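Local structure of acetate kinase (Entamoeba histolytica, 4H0O) at residues Q75-I80 / I137-K142. The protein is a pyrophosphate-dependent acetate kinase of the ASKHA superfamily, interconverting acetate and acetyl phosphate by phosphoryl transfer. Residues are numbered along the deposited sequence; the frame is centred on the assembly and turned at random.
Sequences QAAKLI and IEISMK
The apolar part of this contact is a branch of I139 set against the small side chain of A77. The CG2 methyl of I139 lies 3.8 Å from CB of A77, and the same methyl approaches the backbone of the following residue, 4.4 Å from N of K78. Alanine suits this place because its single methyl lets the helix backbone come near: CA of K78 is 6.9 Å from CA of I139. The beta-branched isoleucine meets the other helix through the methyl carried on CB itself: with chi1 at -137°, off a staggered position, CG2 is the branch turned to A77 while CG1 and CD1 run off beside it. Little surface is involved, 118 Å² over both sides, and no hydrogen bond crosses between the segments.

The two helices, 73-86 and 129-143, pack side by side on one face of the mixed sheet that forms the ribonuclease H-like N-terminal domain of this kinase. Helix 129-143 lies on the connection between the adjacent parallel strands 93-98 and 148-153, a beta-alpha-beta crossover. Below the contact, A77 also touches L26 and F19, and S140 rests on F19, V94 and H96; both residues are small enough to fit between helix and sheet. A77 lies about 11 Å, side chain to side chain, from N20, a predicted magnesium ligand.

Charged groups occupy the outer side. K78 has CG anti to its backbone N (chi1 168°), which carries the long chain away from I139, toward the end of helix 129-143; CB of K78 stands 4.8 Å from CG1 of I139. Its NZ forms a salt bridge with E143, one residue beyond 137-142, tying the helices together. NZ of K142 stands 5.5 Å from NZ of K78, and the carboxylate of E143 probably offsets their mutual repulsion.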
loop_
_atom_site.group_PDB
_atom_site.type_symbol
_atom_site.label_atom_id
_atom_site.label_comp_id
_atom_site.label_asym_id
_atom_site.label_seq_id
_atom_site.Cartn_x
_atom_site.Cartn_y
_atom_site.Cartn_z
ATOM N N GLN B 75 -5.611 -3.255 -40.614
ATOM C CA GLN B 75 -5.494 -2.759 -41.985
ATOM C C GLN B 75 -4.092 -2.216 -42.240
ATOM O O GLN B 75 -3.492 -2.479 -43.282
ATOM C CB GLN B 75 -6.534 -1.670 -42.264
ATOM C CG GLN B 75 -7.961 -2.177 -42.435
ATOM C CD GLN B 75 -8.995 -1.084 -42.206
ATOM O OE1 GLN B 75 -8.650 0.064 -41.918
ATOM N NE2 GLN B 75 -10.269 -1.441 -42.324
ATOM N N ALA B 76 -3.577 -1.452 -41.282
ATOM C CA ALA B 76 -2.222 -0.930 -41.380
ATOM C C ALA B 76 -1.216 -2.076 -41.401
ATOM O O ALA B 76 -0.263 -2.060 -42.179
ATOM C CB ALA B 76 -1.932 0.010 -40.228
ATOM N N ALA B 77 -1.438 -3.070 -40.545
ATOM C CA ALA B 77 -0.563 -4.235 -40.464
ATOM C C ALA B 77 -0.414 -4.915 -41.820
ATOM O O ALA B 77 0.703 -5.196 -42.263
ATOM C CB ALA B 77 -1.083 -5.215 -39.436
ATOM N N LYS B 78 -1.546 -5.175 -42.469
ATOM C CA LYS B 78 -1.565 -5.793 -43.793
ATOM C C LYS B 78 -0.769 -4.989 -44.820
ATOM O O LYS B 78 0.066 -5.538 -45.545
ATOM C CB LYS B 78 -3.010 -5.967 -44.276
ATOM C CG LYS B 78 -3.139 -6.325 -45.750
ATOM C CD LYS B 78 -4.333 -7.242 -45.998
ATOM C CE LYS B 78 -4.358 -7.743 -47.437
ATOM N NZ LYS B 78 -5.262 -8.918 -47.607
ATOM N N LEU B 79 -1.027 -3.686 -44.869
ATOM C CA LEU B 79 -0.361 -2.809 -45.829
ATOM C C LEU B 79 1.136 -2.677 -45.533
ATOM O O LEU B 79 1.944 -2.502 -46.447
ATOM C CB LEU B 79 -1.043 -1.434 -45.867
ATOM C CG LEU B 79 -2.169 -1.242 -46.892
ATOM C CD1 LEU B 79 -3.165 -2.391 -46.868
ATOM C CD2 LEU B 79 -2.896 0.077 -46.665
ATOM N N ILE B 80 1.500 -2.772 -44.256
ATOM C CA ILE B 80 2.906 -2.772 -43.856
ATOM C C ILE B 80 3.610 -4.026 -44.380
ATOM O O ILE B 80 4.676 -3.943 -44.994
ATOM C CB ILE B 80 3.057 -2.691 -42.319
ATOM C CG1 ILE B 80 2.731 -1.279 -41.823
ATOM C CG2 ILE B 80 4.468 -3.075 -41.893
ATOM C CD1 ILE B 80 2.640 -1.159 -40.311
ATOM N N ILE B 137 -2.484 -9.530 -34.527
ATOM C CA ILE B 137 -1.985 -10.904 -34.506
ATOM C C ILE B 137 -2.732 -11.807 -35.498
ATOM O O ILE B 137 -2.108 -12.546 -36.257
ATOM C CB ILE B 137 -2.046 -11.515 -33.083
ATOM C CG1 ILE B 137 -0.987 -10.872 -32.185
ATOM C CG2 ILE B 137 -1.831 -13.017 -33.129
ATOM C CD1 ILE B 137 -0.998 -11.373 -30.750
ATOM N N GLU B 138 -4.061 -11.738 -35.496
ATOM C CA GLU B 138 -4.873 -12.541 -36.412
ATOM C C GLU B 138 -4.583 -12.252 -37.886
ATOM O O GLU B 138 -4.432 -13.176 -38.686
ATOM C CB GLU B 138 -6.368 -12.369 -36.117
ATOM C CG GLU B 138 -6.966 -13.491 -35.274
ATOM C CD GLU B 138 -8.487 -13.462 -35.239
ATOM O OE1 GLU B 138 -9.072 -12.391 -35.514
ATOM O OE2 GLU B 138 -9.095 -14.512 -34.939
ATOM N N ILE B 139 -4.502 -10.975 -38.248
ATOM C CA ILE B 139 -4.216 -10.611 -39.631
ATOM C C ILE B 139 -2.767 -10.951 -40.004
ATOM O O ILE B 139 -2.465 -11.247 -41.162
ATOM C CB ILE B 139 -4.534 -9.114 -39.911
ATOM C CG1 ILE B 139 -5.255 -8.961 -41.250
ATOM C CG2 ILE B 139 -3.281 -8.251 -39.869
ATOM C CD1 ILE B 139 -6.589 -9.664 -41.295
ATOM N N SER B 140 -1.881 -10.936 -39.011
ATOM C CA SER B 140 -0.462 -11.185 -39.241
ATOM C C SER B 140 -0.214 -12.666 -39.519
ATOM O O SER B 140 0.611 -13.022 -40.362
ATOM C CB SER B 140 0.353 -10.721 -38.033
ATOM O OG SER B 140 1.681 -10.398 -38.393
ATOM N N MET B 141 -0.939 -13.524 -38.806
ATOM C CA MET B 141 -0.860 -14.963 -39.027
ATOM C C MET B 141 -1.376 -15.333 -40.412
ATOM O O MET B 141 -0.934 -16.316 -41.000
ATOM C CB MET B 141 -1.667 -15.720 -37.968
ATOM C CG MET B 141 -1.135 -15.589 -36.550
ATOM S SD MET B 141 0.507 -16.304 -36.311
ATOM C CE MET B 141 0.119 -18.053 -36.337
ATOM N N LYS B 142 -2.312 -14.543 -40.929
ATOM C CA LYS B 142 -2.939 -14.845 -42.212
ATOM C C LYS B 142 -2.084 -14.411 -43.399
ATOM O O LYS B 142 -1.958 -15.143 -44.382
ATOM C CB LYS B 142 -4.321 -14.194 -42.300
ATOM C CG LYS B 142 -5.100 -14.605 -43.538
ATOM C CD LYS B 142 -6.301 -13.706 -43.784
ATOM C CE LYS B 142 -7.020 -14.103 -45.066
ATOM N NZ LYS B 142 -8.082 -13.128 -45.439
#